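Local structure of transglutaminase-like enzymes, putative cysteine protease (Cytophaga hutchinsonii, 3ISR) at residues L49-I55 / T79-Y84; V24-F30 / A74-F80; F116-S120 / R193-A199; Y143-L147 / W226-D230; N33-L37 / V241-T245. The protein is a putative cysteine protease of the transglutaminase-like family, which probably hydrolyses peptide or related amide bonds, although its substrate is not known. The contacts are given in a common frame with arbitrary orientation. Numbering follows the deposited sequence.

Contact 1 of 5, residues L49-I55 / T79-Y84; sequences LIVTPPI and TFSMSY
Strand 49-52 runs antiparallel to strand 79-84, with their axes 4.5 Å apart at 168°. Ile50 faces Ser83 and Thr52 faces Ser81 as hydrogen-bonded pairs, each closed by two bonds: Ile50 N to Ser83 O 2.8 Å and Ser83 N to Ile50 O 2.7 Å, then Thr52 N to Ser81 O and Ser81 N to Thr52 O, both 2.7 Å. The non-hydrogen-bonded pairs are Leu49-Tyr84 and Val51-Met82, with CA atoms 4.6 and 4.4 Å apart. The same four carbonyls also receive CA-H...O contacts, such as Phe80 CA to Thr52 O at 3.2 Å. On one face Leu49 (t, p) brings CD1 to 3.8 Å from CG of Met82, a selenomethionine. The other face carries Ile50, Thr52 and the two serines, whose hydroxyls bond across to the next strand: Ser81 to Thr21, Ser83 to His17. Tyr84 OH is held by Glu47 and the backbone NH of Ala36. A cis peptide before Pro53 ends the pairing and turns the chain so that Ile55 CD1 meets Phe80 CB at 3.8 Å. Regular two-bond pairing of this kind is characteristic of an antiparallel sheet, here that of the N-terminal β domain, where strand 78-96 lies between strands 12-24 and 43-52.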
# COMPACT_ATOMS: atom_id res chain seq x y z
N LEU B 49 40.92 9.44 -1.70
CA LEU B 49 39.72 9.63 -2.52
C LEU B 49 40.06 10.30 -3.86
O LEU B 49 40.55 11.44 -3.88
CB LEU B 49 38.67 10.47 -1.77
CG LEU B 49 37.36 10.76 -2.48
CD1 LEU B 49 36.47 9.51 -2.48
CD2 LEU B 49 36.65 11.92 -1.80
N ILE B 50 39.83 9.60 -4.97
CA ILE B 50 40.18 10.09 -6.31
C ILE B 50 38.96 10.19 -7.21
O ILE B 50 38.26 9.20 -7.41
CB ILE B 50 41.22 9.17 -7.02
CG1 ILE B 50 42.47 8.94 -6.15
CG2 ILE B 50 41.59 9.72 -8.41
CD1 ILE B 50 43.14 10.22 -5.62
N VAL B 51 38.72 11.38 -7.76
CA VAL B 51 37.65 11.59 -8.74
C VAL B 51 38.28 11.71 -10.15
O VAL B 51 39.23 12.46 -10.35
CB VAL B 51 36.79 12.84 -8.39
CG1 VAL B 51 35.67 13.03 -9.41
CG2 VAL B 51 36.17 12.71 -6.97
N THR B 52 37.76 10.94 -11.11
CA THR B 52 38.22 11.02 -12.51
C THR B 52 37.09 11.48 -13.42
O THR B 52 36.10 10.77 -13.55
CB THR B 52 38.70 9.65 -13.01
OG1 THR B 52 39.75 9.17 -12.16
CG2 THR B 52 39.22 9.74 -14.46
N PRO B 53 37.22 12.66 -14.06
CA PRO B 53 38.29 13.67 -13.97
C PRO B 53 38.16 14.41 -12.64
O PRO B 53 37.17 14.21 -11.94
CB PRO B 53 37.97 14.61 -15.13
CG PRO B 53 36.49 14.55 -15.26
CD PRO B 53 36.17 13.09 -15.00
N PRO B 54 39.15 15.25 -12.28
CA PRO B 54 39.00 15.89 -10.96
C PRO B 54 37.76 16.78 -10.91
O PRO B 54 37.61 17.69 -11.71
CB PRO B 54 40.28 16.73 -10.81
CG PRO B 54 41.20 16.29 -11.92
CD PRO B 54 40.34 15.72 -13.00
N ILE B 55 36.83 16.46 -10.02
CA ILE B 55 35.69 17.34 -9.77
C ILE B 55 35.78 17.79 -8.32
O ILE B 55 36.08 16.98 -7.44
CB ILE B 55 34.33 16.65 -10.04
CG1 ILE B 55 34.16 16.36 -11.54
CG2 ILE B 55 33.16 17.52 -9.55
CD1 ILE B 55 33.17 15.25 -11.82
N THR B 79 30.70 11.75 -18.04
CA THR B 79 30.86 10.62 -17.14
C THR B 79 31.93 10.97 -16.13
O THR B 79 32.79 11.81 -16.41
CB THR B 79 31.23 9.33 -17.89
OG1 THR B 79 32.53 9.48 -18.47
CG2 THR B 79 30.21 9.05 -19.00
N PHE B 80 31.88 10.36 -14.95
CA PHE B 80 32.99 10.48 -13.99
C PHE B 80 33.10 9.20 -13.17
O PHE B 80 32.15 8.43 -13.10
CB PHE B 80 32.81 11.70 -13.07
CG PHE B 80 31.72 11.52 -12.03
CD1 PHE B 80 32.03 11.08 -10.74
CD2 PHE B 80 30.39 11.79 -12.34
CE1 PHE B 80 31.04 10.92 -9.77
CE2 PHE B 80 29.38 11.61 -11.38
CZ PHE B 80 29.72 11.18 -10.09
N SER B 81 34.28 8.97 -12.60
CA SER B 81 34.52 7.85 -11.68
C SER B 81 35.04 8.37 -10.36
O SER B 81 35.74 9.39 -10.31
CB SER B 81 35.54 6.88 -12.26
OG SER B 81 35.08 6.34 -13.48
N MSE B 82 34.70 7.68 -9.29
CA MSE B 82 35.19 8.03 -7.97
C MSE B 82 35.75 6.77 -7.34
O MSE B 82 35.11 5.73 -7.35
CB MSE B 82 34.04 8.55 -7.10
CG MSE B 82 34.51 9.00 -5.74
SE MSE B 82 33.02 9.67 -4.67
CE MSE B 82 32.04 7.97 -4.48
N SER B 83 36.96 6.88 -6.80
CA SER B 83 37.64 5.74 -6.20
C SER B 83 38.01 6.06 -4.76
O SER B 83 38.59 7.11 -4.50
CB SER B 83 38.90 5.42 -7.00
OG SER B 83 39.67 4.43 -6.35
N TYR B 84 37.67 5.16 -3.82
CA TYR B 84 37.99 5.32 -2.40
C TYR B 84 38.77 4.12 -1.91
O TYR B 84 38.36 2.97 -2.14
CB TYR B 84 36.70 5.50 -1.55
CG TYR B 84 36.97 5.58 -0.05
CD1 TYR B 84 37.52 6.72 0.51
CD2 TYR B 84 36.68 4.50 0.79
CE1 TYR B 84 37.78 6.80 1.89
CE2 TYR B 84 36.94 4.57 2.16
CZ TYR B 84 37.49 5.72 2.70
OH TYR B 84 37.72 5.82 4.05

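Contact 2 of 5, residues V24-F30 / A74-F80; sequences VMSPTTF and ATENTTF
Two bent connections nest here, paired antiparallel at Thr28-Ala74 (Thr28 N to Ala74 O 3.0 Å, Ala74 N to Thr28 O 2.8 Å). Val24 (chi1 t) is the main bump, sunk into the hollow inside the bend of 74-80: its CG2 lies 3.8 Å from Ala74 CB and 3.9 Å from Phe80 CE2, while its CG1 reaches Thr75 O at 3.4 Å. Deeper in, the small Ala74 leaves room for Phe30 (chi1 m), whose CE2 is 4.0 Å from Ala74 CB. Phe80 (chi1 p) points its edge at the face of Phe30 in a T-shaped pair, centroids 5.0 Å apart and planes at 78°. At the outer end Pro27 CG rests 3.4 Å from Glu76 OE1. Val24 N donates to Thr78 O at 2.8 Å, and Val24 O takes weak bonds from Asn77 N (2.8 Å) and Thr78 N (3.4 Å). Asn77 (phi/psi 54/49) and Thr78 both face Val24, a G1 β bulge where both chains cross between two sheets of the N-terminal β domain.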
# COMPACT_ATOMS: atom_id res chain seq x y z
N VAL B 24 26.12 10.83 -16.58
CA VAL B 24 25.29 11.93 -16.12
C VAL B 24 24.46 12.44 -17.30
O VAL B 24 25.02 12.85 -18.33
CB VAL B 24 26.17 13.05 -15.50
CG1 VAL B 24 25.33 14.20 -14.96
CG2 VAL B 24 27.06 12.48 -14.38
N MSE B 25 23.13 12.39 -17.17
CA MSE B 25 22.19 12.76 -18.25
C MSE B 25 21.83 14.24 -18.24
O MSE B 25 21.69 14.86 -19.30
CB MSE B 25 20.90 11.94 -18.14
CG MSE B 25 21.08 10.44 -18.28
SE MSE B 25 21.93 9.96 -19.98
CE MSE B 25 20.60 10.63 -21.26
N SER B 26 21.66 14.80 -17.05
CA SER B 26 21.30 16.20 -16.86
C SER B 26 22.17 16.75 -15.73
O SER B 26 22.89 15.97 -15.10
CB SER B 26 19.80 16.32 -16.54
OG SER B 26 19.47 15.54 -15.40
N PRO B 27 22.15 18.08 -15.47
CA PRO B 27 22.97 18.61 -14.38
C PRO B 27 22.58 17.99 -13.03
O PRO B 27 21.41 18.05 -12.64
CB PRO B 27 22.65 20.12 -14.39
CG PRO B 27 22.09 20.38 -15.76
CD PRO B 27 21.35 19.13 -16.12
N THR B 28 23.54 17.38 -12.36
CA THR B 28 23.24 16.49 -11.24
C THR B 28 24.16 16.75 -10.06
O THR B 28 25.37 16.92 -10.24
CB THR B 28 23.35 15.01 -11.68
OG1 THR B 28 22.46 14.77 -12.78
CG2 THR B 28 23.02 14.07 -10.55
N THR B 29 23.59 16.77 -8.86
CA THR B 29 24.35 16.79 -7.62
C THR B 29 24.30 15.42 -6.95
O THR B 29 23.23 14.79 -6.90
CB THR B 29 23.83 17.89 -6.66
OG1 THR B 29 24.10 19.17 -7.24
CG2 THR B 29 24.53 17.82 -5.29
N PHE B 30 25.46 14.96 -6.48
CA PHE B 30 25.58 13.67 -5.80
C PHE B 30 25.96 13.91 -4.36
O PHE B 30 26.77 14.78 -4.05
CB PHE B 30 26.70 12.84 -6.44
CG PHE B 30 26.42 12.43 -7.84
CD1 PHE B 30 25.98 11.15 -8.13
CD2 PHE B 30 26.61 13.33 -8.89
CE1 PHE B 30 25.73 10.76 -9.45
CE2 PHE B 30 26.35 12.96 -10.20
CZ PHE B 30 25.90 11.67 -10.47
N ALA B 74 27.93 17.48 -11.17
CA ALA B 74 28.42 17.01 -12.45
C ALA B 74 27.57 17.59 -13.58
O ALA B 74 26.35 17.69 -13.46
CB ALA B 74 28.39 15.49 -12.49
N THR B 75 28.21 17.98 -14.67
CA THR B 75 27.49 18.59 -15.80
C THR B 75 26.84 17.54 -16.72
O THR B 75 27.27 16.37 -16.77
CB THR B 75 28.37 19.62 -16.56
OG1 THR B 75 28.07 19.59 -17.97
CG2 THR B 75 29.84 19.33 -16.39
N GLU B 76 25.80 17.95 -17.44
CA GLU B 76 25.03 17.04 -18.29
C GLU B 76 25.89 16.41 -19.39
O GLU B 76 26.85 17.03 -19.86
CB GLU B 76 23.81 17.75 -18.91
CG GLU B 76 24.13 18.91 -19.86
CD GLU B 76 24.22 20.26 -19.15
OE1 GLU B 76 24.64 20.32 -17.97
OE2 GLU B 76 23.86 21.28 -19.78
N ASN B 77 25.53 15.19 -19.78
CA ASN B 77 26.22 14.43 -20.84
C ASN B 77 27.72 14.30 -20.61
O ASN B 77 28.53 14.57 -21.51
CB ASN B 77 25.92 15.02 -22.23
CG ASN B 77 24.45 15.30 -22.44
OD1 ASN B 77 23.60 14.41 -22.32
ND2 ASN B 77 24.13 16.55 -22.76
N THR B 78 28.09 13.90 -19.39
CA THR B 78 29.47 13.58 -19.05
C THR B 78 29.50 12.28 -18.24
O THR B 78 28.47 11.77 -17.83
CB THR B 78 30.14 14.68 -18.19
OG1 THR B 78 29.36 14.91 -17.01
CG2 THR B 78 30.31 15.99 -18.99
N THR B 79 30.70 11.75 -18.04
CA THR B 79 30.86 10.62 -17.14
C THR B 79 31.93 10.97 -16.13
O THR B 79 32.79 11.81 -16.41
CB THR B 79 31.23 9.33 -17.89
OG1 THR B 79 32.53 9.48 -18.47
CG2 THR B 79 30.21 9.05 -19.00
N PHE B 80 31.88 10.36 -14.95
CA PHE B 80 32.99 10.48 -13.99
C PHE B 80 33.10 9.20 -13.17
O PHE B 80 32.15 8.43 -13.10
CB PHE B 80 32.81 11.70 -13.07
CG PHE B 80 31.72 11.52 -12.03
CD1 PHE B 80 32.03 11.08 -10.74
CD2 PHE B 80 30.39 11.79 -12.34
CE1 PHE B 80 31.04 10.92 -9.77
CE2 PHE B 80 29.38 11.61 -11.38
CZ PHE B 80 29.72 11.18 -10.09

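Contact 3 of 5, residues F116-S120 / R193-A199; sequences FLFPS and RALSIPA
A single buried arginine gathers the backbone of both segments: Arg193, extended from the last turn of helix 181-194 (chi1 m, chi2 and chi3 t), lays its side chain along 116-120. Arg193 NE makes a weak hydrogen bond to Phe116 O at 2.9 Å, and Arg193 NH1 bonds Ser120 OG at 3.0 Å. On its own side Arg193 NH2 donates to Ala199 O at 2.9 Å; it also bonds Arg247 O, and Ser120 OG has Asp248 as a second partner. The helix ends in a Schellman motif with Ser196 as C-prime residue (phi/psi 63/37), Ser196 N bonding Arg193 O at 2.9 Å, and the chain reverses into strand 199-206 of the transglutaminase-like domain. There Ala199 N donates to Phe116 O at 3.1 Å, and Pro198 CA approaches the same oxygen at 3.4 Å. Leu117 (m, t) sets CD2 against Pro198 CG at 3.7 Å, while Phe116 CB lies 4.2 Å from Pro198 CB. A water donates to Leu117 O (2.8 Å) and Arg193 O (2.7 Å). Phe258 of a neighbouring subunit packs on Leu117 and Ser196.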
# COMPACT_ATOMS: atom_id res chain seq x y z
N PHE B 116 15.53 6.11 18.08
CA PHE B 116 15.59 4.81 17.42
C PHE B 116 14.49 3.86 17.87
O PHE B 116 14.46 2.70 17.48
CB PHE B 116 17.00 4.23 17.54
CG PHE B 116 18.04 5.11 16.92
CD1 PHE B 116 18.18 5.16 15.53
CD2 PHE B 116 18.84 5.96 17.71
CE1 PHE B 116 19.12 6.01 14.92
CE2 PHE B 116 19.79 6.83 17.11
CZ PHE B 116 19.93 6.84 15.70
N LEU B 117 13.57 4.37 18.68
CA LEU B 117 12.35 3.64 19.01
C LEU B 117 11.22 3.96 18.01
O LEU B 117 10.17 3.29 18.02
CB LEU B 117 11.89 4.03 20.43
CG LEU B 117 12.71 3.47 21.61
CD1 LEU B 117 12.45 4.27 22.90
CD2 LEU B 117 12.41 1.99 21.81
N PHE B 118 11.39 5.00 17.20
CA PHE B 118 10.29 5.53 16.38
C PHE B 118 10.31 5.06 14.94
O PHE B 118 11.37 4.71 14.42
CB PHE B 118 10.24 7.05 16.49
CG PHE B 118 9.88 7.51 17.87
CD1 PHE B 118 8.56 7.46 18.30
CD2 PHE B 118 10.86 7.88 18.77
CE1 PHE B 118 8.21 7.85 19.62
CE2 PHE B 118 10.55 8.26 20.07
CZ PHE B 118 9.23 8.25 20.50
N PRO B 119 9.13 5.00 14.31
CA PRO B 119 9.09 4.57 12.90
C PRO B 119 9.87 5.54 12.03
O PRO B 119 9.96 6.74 12.36
CB PRO B 119 7.60 4.64 12.54
CG PRO B 119 6.84 4.88 13.83
CD PRO B 119 7.80 5.36 14.86
N SER B 120 10.40 5.04 10.91
CA SER B 120 11.09 5.88 9.95
C SER B 120 10.58 5.54 8.54
O SER B 120 9.72 4.67 8.40
CB SER B 120 12.59 5.64 10.06
OG SER B 120 12.89 4.28 9.86
N ARG B 193 11.73 -2.24 16.71
CA ARG B 193 11.03 -1.06 17.21
C ARG B 193 9.58 -1.37 17.55
O ARG B 193 9.02 -0.78 18.48
CB ARG B 193 11.07 0.07 16.18
CG ARG B 193 12.47 0.61 15.95
CD ARG B 193 12.41 1.86 15.06
NE ARG B 193 13.78 2.26 14.70
CZ ARG B 193 14.11 2.81 13.54
NH1 ARG B 193 13.16 3.07 12.63
NH2 ARG B 193 15.39 3.08 13.29
N ALA B 194 8.97 -2.28 16.79
CA ALA B 194 7.56 -2.64 17.03
C ALA B 194 7.40 -3.24 18.42
O ALA B 194 6.32 -3.16 19.03
CB ALA B 194 7.10 -3.62 15.95
N LEU B 195 8.48 -3.83 18.93
CA LEU B 195 8.53 -4.43 20.27
C LEU B 195 9.19 -3.53 21.32
O LEU B 195 9.59 -4.01 22.40
CB LEU B 195 9.26 -5.79 20.23
CG LEU B 195 8.61 -6.87 19.35
CD1 LEU B 195 9.61 -7.98 19.01
CD2 LEU B 195 7.34 -7.43 19.99
N SER B 196 9.30 -2.24 21.02
CA SER B 196 9.90 -1.24 21.93
C SER B 196 11.38 -1.50 22.22
O SER B 196 11.86 -1.28 23.34
CB SER B 196 9.12 -1.11 23.25
OG SER B 196 7.74 -0.93 23.00
N ILE B 197 12.11 -1.96 21.21
CA ILE B 197 13.56 -2.16 21.35
C ILE B 197 14.22 -1.17 20.38
O ILE B 197 13.93 -1.21 19.18
CB ILE B 197 13.95 -3.62 20.98
CG1 ILE B 197 13.24 -4.61 21.90
CG2 ILE B 197 15.49 -3.85 21.05
CD1 ILE B 197 13.23 -6.05 21.36
N PRO B 198 15.09 -0.27 20.88
CA PRO B 198 15.67 0.68 19.93
C PRO B 198 16.54 -0.04 18.91
O PRO B 198 17.24 -0.98 19.25
CB PRO B 198 16.51 1.62 20.81
CG PRO B 198 16.03 1.38 22.24
CD PRO B 198 15.55 -0.05 22.26
N ALA B 199 16.46 0.39 17.65
CA ALA B 199 17.27 -0.27 16.61
C ALA B 199 17.67 0.73 15.55
O ALA B 199 16.94 1.69 15.31
CB ALA B 199 16.50 -1.42 15.98
O HOH W 1 9.24 1.48 19.97

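Contact 4 of 5, residues Y143-L147 / W226-D230; sequences YSKVL and WIIFD
Tyr143 opens this one-turn segment of helix 142-156, which passes 10.4 Å from the axis of strand 226-229 with a crossing angle of -27°, the two running nearly the same way. Its t rotamer swings the ring toward the strand, so that Tyr143 CE1 lies 3.6 Å from Phe229 CZ and 4.3 Å from Ile227 CG2; Ile227 meets the edge of this ring. The Tyr143 and Phe229 rings are oblique to each other, centroids 5.7 Å apart and planes at 40°. This is helix-on-sheet packing in the transglutaminase-like domain: the strand belongs to the antiparallel sheet that also holds 215-222, 199-206 and 240-246, and its apolar residues Ile227 and Phe229 point at the helix. Ser144 and Lys145 turn off the interface, and Val146 comes next, aimed straight at the strand. Its CG1 (chi1 t) sits over the face of Phe229 (chi1 m), 3.5 Å from the ring centroid and only 9° off the normal, a CH-pi contact. Leu147 (t, p), whose N bonds Tyr143 O at 2.9 Å, completes the row, with CD1 4.3 Å from Phe229 CE1. Tyr282 also meets the Phe229 ring, and Asp230, just past the strand, bonds His215, a pair consistent with the Cys-His-Asp triad of transglutaminase-like enzymes.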
# COMPACT_ATOMS: atom_id res chain seq x y z
N TYR B 143 17.69 -9.86 24.27
CA TYR B 143 18.65 -10.37 23.31
C TYR B 143 18.03 -11.52 22.53
O TYR B 143 18.09 -11.55 21.29
CB TYR B 143 19.96 -10.83 23.96
CG TYR B 143 20.88 -11.47 22.95
CD1 TYR B 143 21.68 -10.69 22.10
CD2 TYR B 143 20.93 -12.86 22.80
CE1 TYR B 143 22.50 -11.28 21.15
CE2 TYR B 143 21.75 -13.45 21.86
CZ TYR B 143 22.53 -12.66 21.04
OH TYR B 143 23.34 -13.26 20.11
N SER B 144 17.44 -12.47 23.25
CA SER B 144 16.81 -13.62 22.59
C SER B 144 15.68 -13.19 21.66
O SER B 144 15.48 -13.79 20.59
CB SER B 144 16.32 -14.63 23.62
OG SER B 144 17.44 -15.23 24.25
N LYS B 145 14.97 -12.15 22.04
CA LYS B 145 13.94 -11.62 21.17
C LYS B 145 14.51 -11.11 19.84
O LYS B 145 13.99 -11.44 18.78
CB LYS B 145 13.19 -10.51 21.89
CG LYS B 145 11.84 -10.28 21.31
CD LYS B 145 10.81 -10.41 22.39
CE LYS B 145 10.67 -9.15 23.16
NZ LYS B 145 9.87 -9.46 24.38
N VAL B 146 15.59 -10.33 19.89
CA VAL B 146 16.19 -9.80 18.65
C VAL B 146 16.81 -10.92 17.81
O VAL B 146 16.73 -10.92 16.57
CB VAL B 146 17.22 -8.68 18.91
CG1 VAL B 146 17.73 -8.09 17.57
CG2 VAL B 146 16.59 -7.57 19.74
N LEU B 147 17.41 -11.89 18.48
CA LEU B 147 17.98 -12.99 17.77
C LEU B 147 16.89 -13.81 17.07
O LEU B 147 17.08 -14.24 15.93
CB LEU B 147 18.81 -13.87 18.72
CG LEU B 147 19.59 -14.97 18.02
CD1 LEU B 147 20.64 -14.38 17.08
CD2 LEU B 147 20.24 -15.90 19.08
N TRP B 226 24.94 -1.14 21.76
CA TRP B 226 24.43 -1.44 20.42
C TRP B 226 25.00 -2.79 19.99
O TRP B 226 26.23 -2.95 19.90
CB TRP B 226 24.84 -0.34 19.43
CG TRP B 226 24.11 0.92 19.64
CD1 TRP B 226 24.58 2.06 20.23
CD2 TRP B 226 22.74 1.19 19.27
NE1 TRP B 226 23.59 3.02 20.26
CE2 TRP B 226 22.46 2.51 19.67
CE3 TRP B 226 21.75 0.44 18.63
CZ2 TRP B 226 21.20 3.12 19.44
CZ3 TRP B 226 20.48 1.03 18.42
CH2 TRP B 226 20.23 2.36 18.83
N ILE B 227 24.13 -3.78 19.80
CA ILE B 227 24.54 -5.12 19.46
C ILE B 227 24.20 -5.32 18.00
O ILE B 227 23.06 -5.09 17.60
CB ILE B 227 23.79 -6.18 20.29
CG1 ILE B 227 23.94 -5.94 21.82
CG2 ILE B 227 24.25 -7.60 19.91
CD1 ILE B 227 25.39 -5.95 22.36
N ILE B 228 25.17 -5.80 17.22
CA ILE B 228 24.98 -5.98 15.79
C ILE B 228 24.31 -7.30 15.40
O ILE B 228 24.57 -8.34 16.01
CB ILE B 228 26.32 -5.78 15.02
CG1 ILE B 228 26.02 -5.54 13.53
CG2 ILE B 228 27.27 -6.95 15.25
CD1 ILE B 228 26.99 -4.58 12.86
N PHE B 229 23.45 -7.25 14.38
CA PHE B 229 22.72 -8.43 13.91
C PHE B 229 22.63 -8.38 12.39
O PHE B 229 22.56 -7.30 11.82
CB PHE B 229 21.29 -8.45 14.44
CG PHE B 229 21.19 -8.68 15.92
CD1 PHE B 229 21.02 -9.96 16.42
CD2 PHE B 229 21.27 -7.61 16.81
CE1 PHE B 229 20.93 -10.19 17.81
CE2 PHE B 229 21.20 -7.82 18.19
CZ PHE B 229 21.02 -9.10 18.70
N ASP B 230 22.60 -9.53 11.73
CA ASP B 230 22.54 -9.54 10.27
C ASP B 230 21.74 -10.74 9.84
O ASP B 230 22.26 -11.85 9.80
CB ASP B 230 23.95 -9.57 9.66
CG ASP B 230 23.95 -9.69 8.15
OD1 ASP B 230 22.89 -9.59 7.51
OD2 ASP B 230 25.04 -9.90 7.57

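Contact 5 of 5, residues N33-L37 / V241-T245; sequences NVHAL and VKIAT
Ile243 (m, t) is overlapped by the arch of 33-37: its CG2 lies 3.6 Å from His35 O, and its CG1 lies 4.2 Å from Val34 O. Asn33 (chi1 t) points toward the strand, and the end of its side chain packs against Ile243 and the CB of Ala244. The 33-37 chain is irregular, largely extended from His35 to Leu37 (psi 142 to 150°) after Val34 at -123/-21, and its nearest backbone pair is Ala36-Ile243, CA atoms 4.6 Å apart. One direct hydrogen bond joins the segments, Leu37 N to Lys242 O at 2.9 Å and nearly straight at 176°; Ala36 CA adds a CA-H...O contact to the same oxygen at 3.6 Å. The loop, from the N-terminal β domain, thus lies against strand 240-246, an outermost strand of the sheet of the transglutaminase-like domain. On the sheet side, Ile243 and Ala244 both face Thr203 in a classic β bulge, with Ile243 at phi/psi -100/-59. A water between the segments lies 2.8 Å from His35 O and 2.5 Å from Ile243 O. Leu37 (t, p) runs beside the aliphatic part of Lys242, with Leu37 CD2 3.6 Å from Lys242 CD, while Ala36 CB lies 4.2 Å from Val241 CG1. Behind the loop, Tyr84 bonds Ala36 N and meets the His35 ring, and Tyr205 bonds Val34 O.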
# COMPACT_ATOMS: atom_id res chain seq x y z
N ASN B 33 28.09 8.32 0.27
CA ASN B 33 28.50 7.86 1.58
C ASN B 33 29.34 6.61 1.46
O ASN B 33 28.80 5.49 1.52
CB ASN B 33 27.28 7.58 2.46
CG ASN B 33 27.65 7.32 3.89
OD1 ASN B 33 28.68 7.81 4.40
ND2 ASN B 33 26.83 6.53 4.56
N VAL B 34 30.65 6.81 1.25
CA VAL B 34 31.59 5.71 1.01
C VAL B 34 32.77 5.64 1.99
O VAL B 34 33.38 4.57 2.13
CB VAL B 34 32.12 5.66 -0.48
CG1 VAL B 34 30.95 5.60 -1.47
CG2 VAL B 34 33.02 6.85 -0.78
N HIS B 35 33.10 6.76 2.64
CA HIS B 35 34.17 6.82 3.63
C HIS B 35 33.92 5.97 4.87
O HIS B 35 32.78 5.92 5.38
CB HIS B 35 34.33 8.26 4.11
CG HIS B 35 35.02 9.14 3.13
ND1 HIS B 35 34.40 9.61 1.99
CD2 HIS B 35 36.28 9.64 3.11
CE1 HIS B 35 35.26 10.35 1.30
NE2 HIS B 35 36.40 10.38 1.97
N ALA B 36 34.97 5.35 5.39
CA ALA B 36 34.87 4.67 6.68
C ALA B 36 34.66 5.72 7.76
O ALA B 36 35.16 6.84 7.65
CB ALA B 36 36.13 3.84 6.97
N LEU B 37 33.89 5.37 8.79
CA LEU B 37 33.65 6.30 9.89
C LEU B 37 34.86 6.30 10.82
O LEU B 37 35.55 5.29 10.94
CB LEU B 37 32.40 5.88 10.67
CG LEU B 37 31.70 6.95 11.53
CD1 LEU B 37 31.17 8.14 10.72
CD2 LEU B 37 30.57 6.33 12.35
N VAL B 241 33.49 -3.24 8.51
CA VAL B 241 34.08 -1.92 8.72
C VAL B 241 32.97 -0.90 8.51
O VAL B 241 32.37 -0.85 7.43
CB VAL B 241 35.25 -1.68 7.75
CG1 VAL B 241 35.78 -0.27 7.89
CG2 VAL B 241 36.35 -2.71 8.02
N LYS B 242 32.71 -0.10 9.54
CA LYS B 242 31.54 0.77 9.57
C LYS B 242 31.67 1.97 8.66
O LYS B 242 32.66 2.70 8.71
CB LYS B 242 31.26 1.27 10.99
CG LYS B 242 29.98 2.14 11.07
CD LYS B 242 29.83 2.80 12.45
CE LYS B 242 29.42 1.79 13.51
NZ LYS B 242 29.24 2.39 14.88
N ILE B 243 30.63 2.19 7.87
CA ILE B 243 30.51 3.41 7.09
C ILE B 243 29.56 4.35 7.80
O ILE B 243 29.94 5.48 8.12
CB ILE B 243 30.01 3.11 5.67
CG1 ILE B 243 31.12 2.41 4.90
CG2 ILE B 243 29.57 4.40 4.94
CD1 ILE B 243 30.59 1.65 3.67
N ALA B 244 28.31 3.91 8.01
CA ALA B 244 27.36 4.75 8.72
C ALA B 244 26.39 3.98 9.59
O ALA B 244 26.21 2.76 9.42
CB ALA B 244 26.56 5.61 7.72
N THR B 245 25.77 4.71 10.50
CA THR B 245 24.52 4.28 11.14
C THR B 245 23.48 5.40 11.01
O THR B 245 23.82 6.58 10.87
CB THR B 245 24.74 3.88 12.63
OG1 THR B 245 25.25 5.00 13.38
CG2 THR B 245 25.75 2.74 12.74
O HOH W 2 30.86 7.43 6.79

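How the contacts relate
Contacts 1 and 2, with centres 13 Å apart, share Thr79 and Phe80 of strand 78-96 and cross along the chain within the N-terminal β domain. Contacts 3 and 4 also lie 13 Å apart and cross, touching where Trp226 packs on Phe116, Pro198 and Ala199; contact 4 joins a helix to the sheet of the transglutaminase-like domain. Contact 5 lies between these groups, its centre 18 Å from that of contact 1 and 21 Å from that of contact 4. It touches contact 1 through Tyr84 and reaches the same sheet as contact 4. Closing a loop within which contacts 1, 3 and 4 are nested, it ties early chain to late chain and joins the two domains.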